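Local coordinates for protein (superoxide dismutase) (PDB 1COJ) that destroys superoxide radicals, using one iron ion per subunit to convert them into hydrogen peroxide and oxygen, at residues A120-F125 and I160-Y165; L131-F136 and K202-L207; E44-A47 and F51-R54. All blocks are in the same frame, centred on the assembly; numbering follows the deposited sequence.

Interaction 1 (A120-F125 and I160-Y165). With FE (Fe (III) ion), chain B.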
# COMPACT_ATOMS: atom_id res chain seq x y z
N ALA A 120 5.40 21.84 0.34
CA ALA A 120 5.27 21.00 -0.85
C ALA A 120 4.95 19.55 -0.47
O ALA A 120 4.04 18.94 -1.04
CB ALA A 120 6.55 21.07 -1.68
N ALA A 121 5.70 19.02 0.49
CA ALA A 121 5.50 17.65 0.95
C ALA A 121 4.11 17.50 1.57
O ALA A 121 3.43 16.50 1.37
CB ALA A 121 6.58 17.25 1.96
N ALA A 122 3.67 18.53 2.30
CA ALA A 122 2.36 18.52 2.93
C ALA A 122 1.24 18.51 1.89
O ALA A 122 0.17 17.95 2.11
CB ALA A 122 2.21 19.72 3.86
N MET A 123 1.50 19.15 0.75
CA MET A 123 0.52 19.19 -0.33
C MET A 123 0.57 17.93 -1.20
O MET A 123 -0.43 17.53 -1.79
CB MET A 123 0.76 20.42 -1.22
CG MET A 123 0.31 21.75 -0.62
SD MET A 123 -1.46 21.79 -0.27
CE MET A 123 -2.14 21.85 -1.88
N ALA A 124 1.74 17.30 -1.26
CA ALA A 124 1.94 16.10 -2.08
C ALA A 124 1.59 14.78 -1.41
O ALA A 124 1.37 13.78 -2.10
CB ALA A 124 3.39 16.05 -2.58
N PHE A 125 1.54 14.76 -0.08
CA PHE A 125 1.23 13.53 0.64
C PHE A 125 -0.12 13.40 1.31
O PHE A 125 -0.68 14.36 1.83
CB PHE A 125 2.39 13.14 1.55
CG PHE A 125 3.58 12.66 0.79
CD1 PHE A 125 3.73 11.30 0.49
CD2 PHE A 125 4.49 13.57 0.27
CE1 PHE A 125 4.77 10.87 -0.32
CE2 PHE A 125 5.53 13.15 -0.54
CZ PHE A 125 5.67 11.80 -0.84
N ILE A 160 9.69 18.07 13.01
CA ILE A 160 8.43 18.75 12.70
C ILE A 160 7.52 17.74 12.01
O ILE A 160 7.92 17.09 11.04
CB ILE A 160 8.64 19.97 11.77
CG1 ILE A 160 9.48 21.04 12.48
CG2 ILE A 160 7.29 20.54 11.33
CD1 ILE A 160 9.76 22.28 11.62
N VAL A 161 6.30 17.60 12.52
CA VAL A 161 5.33 16.66 11.98
C VAL A 161 4.01 17.35 11.62
O VAL A 161 3.37 17.96 12.48
CB VAL A 161 5.05 15.52 13.00
CG1 VAL A 161 4.04 14.55 12.45
CG2 VAL A 161 6.33 14.80 13.35
N ILE A 162 3.62 17.26 10.35
CA ILE A 162 2.38 17.88 9.89
C ILE A 162 1.39 16.80 9.46
O ILE A 162 1.69 15.97 8.60
CB ILE A 162 2.60 18.82 8.69
CG1 ILE A 162 3.73 19.81 8.97
CG2 ILE A 162 1.31 19.59 8.37
CD1 ILE A 162 4.03 20.77 7.82
N ASP A 163 0.22 16.80 10.09
CA ASP A 163 -0.84 15.85 9.78
C ASP A 163 -1.59 16.35 8.54
O ASP A 163 -2.10 17.47 8.54
CB ASP A 163 -1.82 15.76 10.95
CG ASP A 163 -2.80 14.61 10.82
OD1 ASP A 163 -2.77 13.90 9.79
OD2 ASP A 163 -3.58 14.38 11.76
N THR A 164 -1.64 15.54 7.48
CA THR A 164 -2.36 15.94 6.28
C THR A 164 -3.62 15.11 6.06
O THR A 164 -4.24 15.19 5.00
CB THR A 164 -1.46 15.94 5.01
OG1 THR A 164 -0.99 14.62 4.74
CG2 THR A 164 -0.27 16.86 5.20
N TYR A 165 -3.98 14.28 7.04
CA TYR A 165 -5.20 13.49 6.94
C TYR A 165 -6.32 14.51 6.89
O TYR A 165 -6.25 15.55 7.54
CB TYR A 165 -5.41 12.62 8.18
CG TYR A 165 -4.83 11.23 8.09
CD1 TYR A 165 -5.67 10.11 8.04
CD2 TYR A 165 -3.45 11.01 8.10
CE1 TYR A 165 -5.15 8.81 7.99
CE2 TYR A 165 -2.91 9.71 8.06
CZ TYR A 165 -3.77 8.62 8.01
OH TYR A 165 -3.26 7.33 7.99
FE FE B . -4.75 13.00 12.49
O HOH W 1 -3.91 11.69 11.24

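Interaction 2 (L131-F136 and K202-L207)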
# COMPACT_ATOMS: atom_id res chain seq x y z
N LEU A 131 9.75 16.55 8.90
CA LEU A 131 11.11 17.07 8.76
C LEU A 131 11.82 16.36 9.90
O LEU A 131 11.42 16.49 11.06
CB LEU A 131 11.20 18.58 8.99
CG LEU A 131 12.65 19.10 9.06
CD1 LEU A 131 13.34 18.97 7.70
CD2 LEU A 131 12.70 20.54 9.53
N GLY A 132 12.85 15.58 9.59
CA GLY A 132 13.56 14.88 10.64
C GLY A 132 15.01 14.63 10.32
O GLY A 132 15.50 15.00 9.25
N LEU A 133 15.72 14.03 11.26
CA LEU A 133 17.13 13.71 11.08
C LEU A 133 17.28 12.24 10.70
O LEU A 133 16.83 11.34 11.42
CB LEU A 133 17.93 13.99 12.36
CG LEU A 133 19.44 13.74 12.27
CD1 LEU A 133 20.11 14.84 11.46
CD2 LEU A 133 20.03 13.68 13.66
N ASP A 134 17.88 12.00 9.54
CA ASP A 134 18.12 10.66 9.05
C ASP A 134 19.40 10.18 9.74
O ASP A 134 20.49 10.67 9.45
CB ASP A 134 18.30 10.71 7.53
CG ASP A 134 18.87 9.43 6.94
OD1 ASP A 134 19.54 9.52 5.89
OD2 ASP A 134 18.66 8.34 7.50
N ILE A 135 19.27 9.21 10.65
CA ILE A 135 20.44 8.72 11.39
C ILE A 135 21.50 8.03 10.54
O ILE A 135 22.64 7.88 10.97
CB ILE A 135 20.05 7.78 12.55
CG1 ILE A 135 19.34 6.53 12.02
CG2 ILE A 135 19.19 8.52 13.55
CD1 ILE A 135 19.21 5.42 13.04
N PHE A 136 21.13 7.61 9.33
CA PHE A 136 22.07 6.93 8.46
C PHE A 136 23.00 7.86 7.69
O PHE A 136 24.11 7.48 7.35
CB PHE A 136 21.34 5.97 7.52
CG PHE A 136 20.51 4.93 8.23
CD1 PHE A 136 21.12 3.95 9.01
CD2 PHE A 136 19.13 4.97 8.16
CE1 PHE A 136 20.35 3.01 9.70
CE2 PHE A 136 18.35 4.04 8.84
CZ PHE A 136 18.97 3.06 9.61
N LYS A 202 22.54 14.91 19.55
CA LYS A 202 23.32 14.17 20.56
C LYS A 202 23.24 12.69 20.25
O LYS A 202 24.25 11.99 20.29
CB LYS A 202 22.78 14.43 21.96
CG LYS A 202 23.57 15.49 22.72
CD LYS A 202 22.80 16.10 23.86
CE LYS A 202 23.59 17.22 24.51
NZ LYS A 202 22.74 18.38 24.81
N ALA A 203 22.05 12.22 19.87
CA ALA A 203 21.84 10.82 19.52
C ALA A 203 22.65 10.45 18.28
O ALA A 203 23.25 9.37 18.23
CB ALA A 203 20.36 10.55 19.27
N TYR A 204 22.69 11.34 17.29
CA TYR A 204 23.43 11.09 16.07
C TYR A 204 24.93 10.91 16.33
O TYR A 204 25.60 10.14 15.64
CB TYR A 204 23.21 12.20 15.04
CG TYR A 204 24.04 11.98 13.80
CD1 TYR A 204 23.85 10.84 13.01
CD2 TYR A 204 25.07 12.85 13.46
CE1 TYR A 204 24.66 10.58 11.91
CE2 TYR A 204 25.89 12.60 12.36
CZ TYR A 204 25.68 11.46 11.59
OH TYR A 204 26.48 11.21 10.50
N GLU A 205 25.44 11.62 17.33
CA GLU A 205 26.86 11.53 17.66
C GLU A 205 27.21 10.10 18.08
O GLU A 205 28.30 9.60 17.78
CB GLU A 205 27.22 12.48 18.80
CG GLU A 205 27.06 13.95 18.46
CD GLU A 205 28.05 14.40 17.38
OE1 GLU A 205 29.23 13.93 17.41
OE2 GLU A 205 27.64 15.23 16.53
N ALA A 206 26.28 9.41 18.75
CA ALA A 206 26.49 8.03 19.19
C ALA A 206 26.22 7.05 18.05
O ALA A 206 26.73 5.93 18.04
CB ALA A 206 25.58 7.71 20.37
N LEU A 207 25.43 7.49 17.07
CA LEU A 207 25.03 6.69 15.92
C LEU A 207 25.86 6.87 14.65
O LEU A 207 25.67 6.13 13.68
CB LEU A 207 23.57 6.98 15.59
CG LEU A 207 22.45 5.97 15.86
CD1 LEU A 207 22.79 5.04 17.01
CD2 LEU A 207 21.17 6.73 16.14
O HOH W 2 25.12 6.70 10.91

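Interaction 3 (E44-A47 and F51-R54)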
# COMPACT_ATOMS: atom_id res chain seq x y z
N GLU A 44 -3.01 -6.90 23.72
CA GLU A 44 -3.64 -7.98 24.47
C GLU A 44 -3.72 -9.25 23.63
O GLU A 44 -3.38 -10.34 24.10
CB GLU A 44 -5.04 -7.58 24.91
CG GLU A 44 -5.10 -6.41 25.86
CD GLU A 44 -6.53 -6.06 26.24
OE1 GLU A 44 -7.38 -6.00 25.32
OE2 GLU A 44 -6.80 -5.86 27.44
N LYS A 45 -4.16 -9.10 22.38
CA LYS A 45 -4.29 -10.24 21.48
C LYS A 45 -2.95 -10.83 21.08
O LYS A 45 -2.83 -12.04 20.92
CB LYS A 45 -5.13 -9.85 20.27
CG LYS A 45 -6.58 -9.63 20.65
CD LYS A 45 -7.44 -9.19 19.49
CE LYS A 45 -8.90 -9.12 19.94
NZ LYS A 45 -9.82 -8.62 18.89
N LEU A 46 -1.95 -9.97 20.96
CA LEU A 46 -0.61 -10.39 20.60
C LEU A 46 -0.00 -11.20 21.77
O LEU A 46 0.81 -12.09 21.56
CB LEU A 46 0.23 -9.15 20.30
CG LEU A 46 1.11 -9.09 19.04
CD1 LEU A 46 0.61 -9.98 17.93
CD2 LEU A 46 1.18 -7.64 18.59
N ALA A 47 -0.40 -10.87 23.00
CA ALA A 47 0.09 -11.57 24.19
C ALA A 47 -0.49 -12.98 24.32
O ALA A 47 0.05 -13.83 25.04
CB ALA A 47 -0.22 -10.75 25.44
N PHE A 51 -4.16 -17.28 20.35
CA PHE A 51 -4.84 -16.48 19.34
C PHE A 51 -3.82 -16.10 18.26
O PHE A 51 -4.01 -16.38 17.08
CB PHE A 51 -5.42 -15.21 19.97
CG PHE A 51 -6.17 -14.34 19.00
CD1 PHE A 51 -7.43 -14.71 18.55
CD2 PHE A 51 -5.62 -13.15 18.54
CE1 PHE A 51 -8.13 -13.91 17.64
CE2 PHE A 51 -6.31 -12.35 17.64
CZ PHE A 51 -7.57 -12.73 17.19
N ALA A 52 -2.75 -15.42 18.67
CA ALA A 52 -1.70 -15.03 17.74
C ALA A 52 -0.67 -16.15 17.77
O ALA A 52 0.42 -15.99 18.31
CB ALA A 52 -1.07 -13.71 18.18
N ASP A 53 -1.04 -17.29 17.21
CA ASP A 53 -0.15 -18.44 17.18
C ASP A 53 1.03 -18.18 16.26
O ASP A 53 0.88 -18.12 15.04
CB ASP A 53 -0.92 -19.68 16.73
CG ASP A 53 -0.14 -20.96 16.97
OD1 ASP A 53 1.10 -20.90 17.10
OD2 ASP A 53 -0.76 -22.04 17.05
N ARG A 54 2.22 -18.08 16.85
CA ARG A 54 3.44 -17.83 16.09
C ARG A 54 3.81 -18.95 15.12
O ARG A 54 4.38 -18.69 14.06
CB ARG A 54 4.60 -17.52 17.03
CG ARG A 54 5.03 -16.06 17.02
CD ARG A 54 4.83 -15.36 18.35
NE ARG A 54 3.43 -15.11 18.69
CZ ARG A 54 3.00 -14.02 19.32
NH1 ARG A 54 3.83 -13.06 19.69
NH2 ARG A 54 1.72 -13.92 19.64

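Interaction 1 (A120-F125 and I160-Y165)
Thr164 meets the end of helix 111-124 with both branches of its side chain, and nearly all the close approach in this contact is its doing. OG1 donates a hydrogen bond to Phe125 O at 2.9 Å, reaching it from above the carbonyl plane, 53° out of it, with a C=O...donor angle of 122°. The methyl CG2 covers the preceding turn, 3.3 Å from Ala122 O and 4.0 Å from Ala122 CB. A chi1 of 63° sets OG1 between the backbone N and the carbonyl carbon, and this rotation turns the hydroxyl to Phe125 O, just past the helix, and leaves the methyl against Ala122 in its last turn.

Packing slackens two residues back, on strand 157-163, where Ile162 CD1 only grazes Ala122 CB at 4.5 Å; Ile162 also leans on Phe184 of helix 177-186. The partly exposed Tyr165 starts out away from the helix, and its ring stacks on His148. Elsewhere at the helix end, Arg65 of a second subunit bonds to Ala124 O.

Just before Thr164 comes Asp163, whose OD2 binds the iron together with His27, His81 and His167. Its OD1 accepts from Tyr165 N at 3.0 Å in an Asx turn, and weakly from the iron-bound water. The chemistry thus divides by residue: Asp163 serves the metal, while the adjacent Thr164 supplies a donor to the carbonyl of buried Phe125, and Arg177 bonds to Ala122 O, so the chain is tied to the helix end one residue beyond the metal ligand.

Interaction 2 (L131-F136 and K202-L207)
Leu133 is the first residue of 131-136 to touch 202-207, setting CD2 against Tyr204 CB at 3.8 Å. Its side chain and that of Tyr204 cross at about a right angle, and Leu133 CG lies anti to the backbone N (chi1 -178°), which carries the branch toward the base of the tyrosine.

Asp134 points the other way and shapes the chain instead. Its OD2 accepts from Phe136 N at 3.2 Å, approached from well above the carboxylate plane, which makes an Asx turn and bends the backbone here; OD1 is hydrogen-bonded to Ser137 OG.

The turn delivers Ile135, which works with both side chain and carbonyl. Its CG2 and CD1 both rest against one methyl, Leu207 CD2, at 3.7 and 3.9 Å. Ile135 O faces the edge of the Tyr204 ring, in its plane, 3.5 Å from CE1, consistent with a weakly favourable C-H...O approach. A water donates to the same Ile135 O at 2.7 Å and to Leu207 O at 2.9 Å, bridging the two backbones and supplying a donor to a carbonyl in the last turn of the helix.

Phe136 turns from the helix, taking Ile135 CG1 over the centre of one ring face and packing on Phe210 and on Tyr75 of a second subunit.

The contact therefore joins the end of the central strand, flanked by antiparallel strands 139-145 and 157-163, to the C-terminal helix of the alpha/beta domain, which itself packs through Ala203 and Ala206 on Leu207 and Lys202 of the second subunit.

Interaction 3 (E44-A47 and F51-R54)
Phe51 lays one side of its ring along the alkyl chain of Lys45: CD2 is 3.8 Å from Lys45 CB, and CE2 stands equally near Lys45 CD, in an oblique approach. A chi1 of -179° places the ring opposite the backbone N, next to the lysine chain, while the lysine runs extended past it to carry NZ to Glu41 and to Glu63 of a third subunit.

Ala52 follows at the centre of an inverse gamma turn. Its methyl fits against the helix, 3.7 Å from Lys45 O and 4.1 Å from Leu46 CD1, and its carbonyl is presented to Arg54.

Beyond Asp53, Arg54 closes the structure. Its chain bends at chi2 and chi3, folding the guanidinium back so that NE, at 3.2 Å, and NH2, at 2.8 Å, grip the single atom Ala52 O side-on. NH2 also donates to Leu46 O at 2.8 Å, in the carbonyl plane and on a lone pair, with an N-H...O angle of 156°. Both carbonyls lie close to the guanidinium plane, which the three bonds hold in place, and NH1 pairs with Glu117 of a second subunit. Cutting this side chain back to an alanine is likely to leave the Leu46 and Ala52 carbonyls without their shared donor and Glu117 of the second subunit without its mate, with the loop less firmly held to the helix.

The contact folds the loop back on the end of helix 21-47 within the alpha-hairpin domain, with Leu46, Phe51 and Ala52 all resting on Leu67 of the partner helix 63-86.

Interactions 1 and 2 are buried and share the C-terminal domain's antiparallel sheet: strands 157-163 and 128-134 are neighbours, and Ile160 O and Leu131 N meet directly, probably as a hydrogen bond. Interaction 3 lies apart, its centre about 34 Å from each of the others, at the far end of the alpha-hairpin and only partly buried. Chemistry follows place. One residue from a metal ligand, a neutral hydroxyl serves a carbonyl just past a helix; where the central strand meets the last helix, the contact is made by apolar side chains and a bridging water; at the hairpin end, an arginine does the joining and also reaches another subunit. All three adjoin intersubunit surfaces of the tetramer.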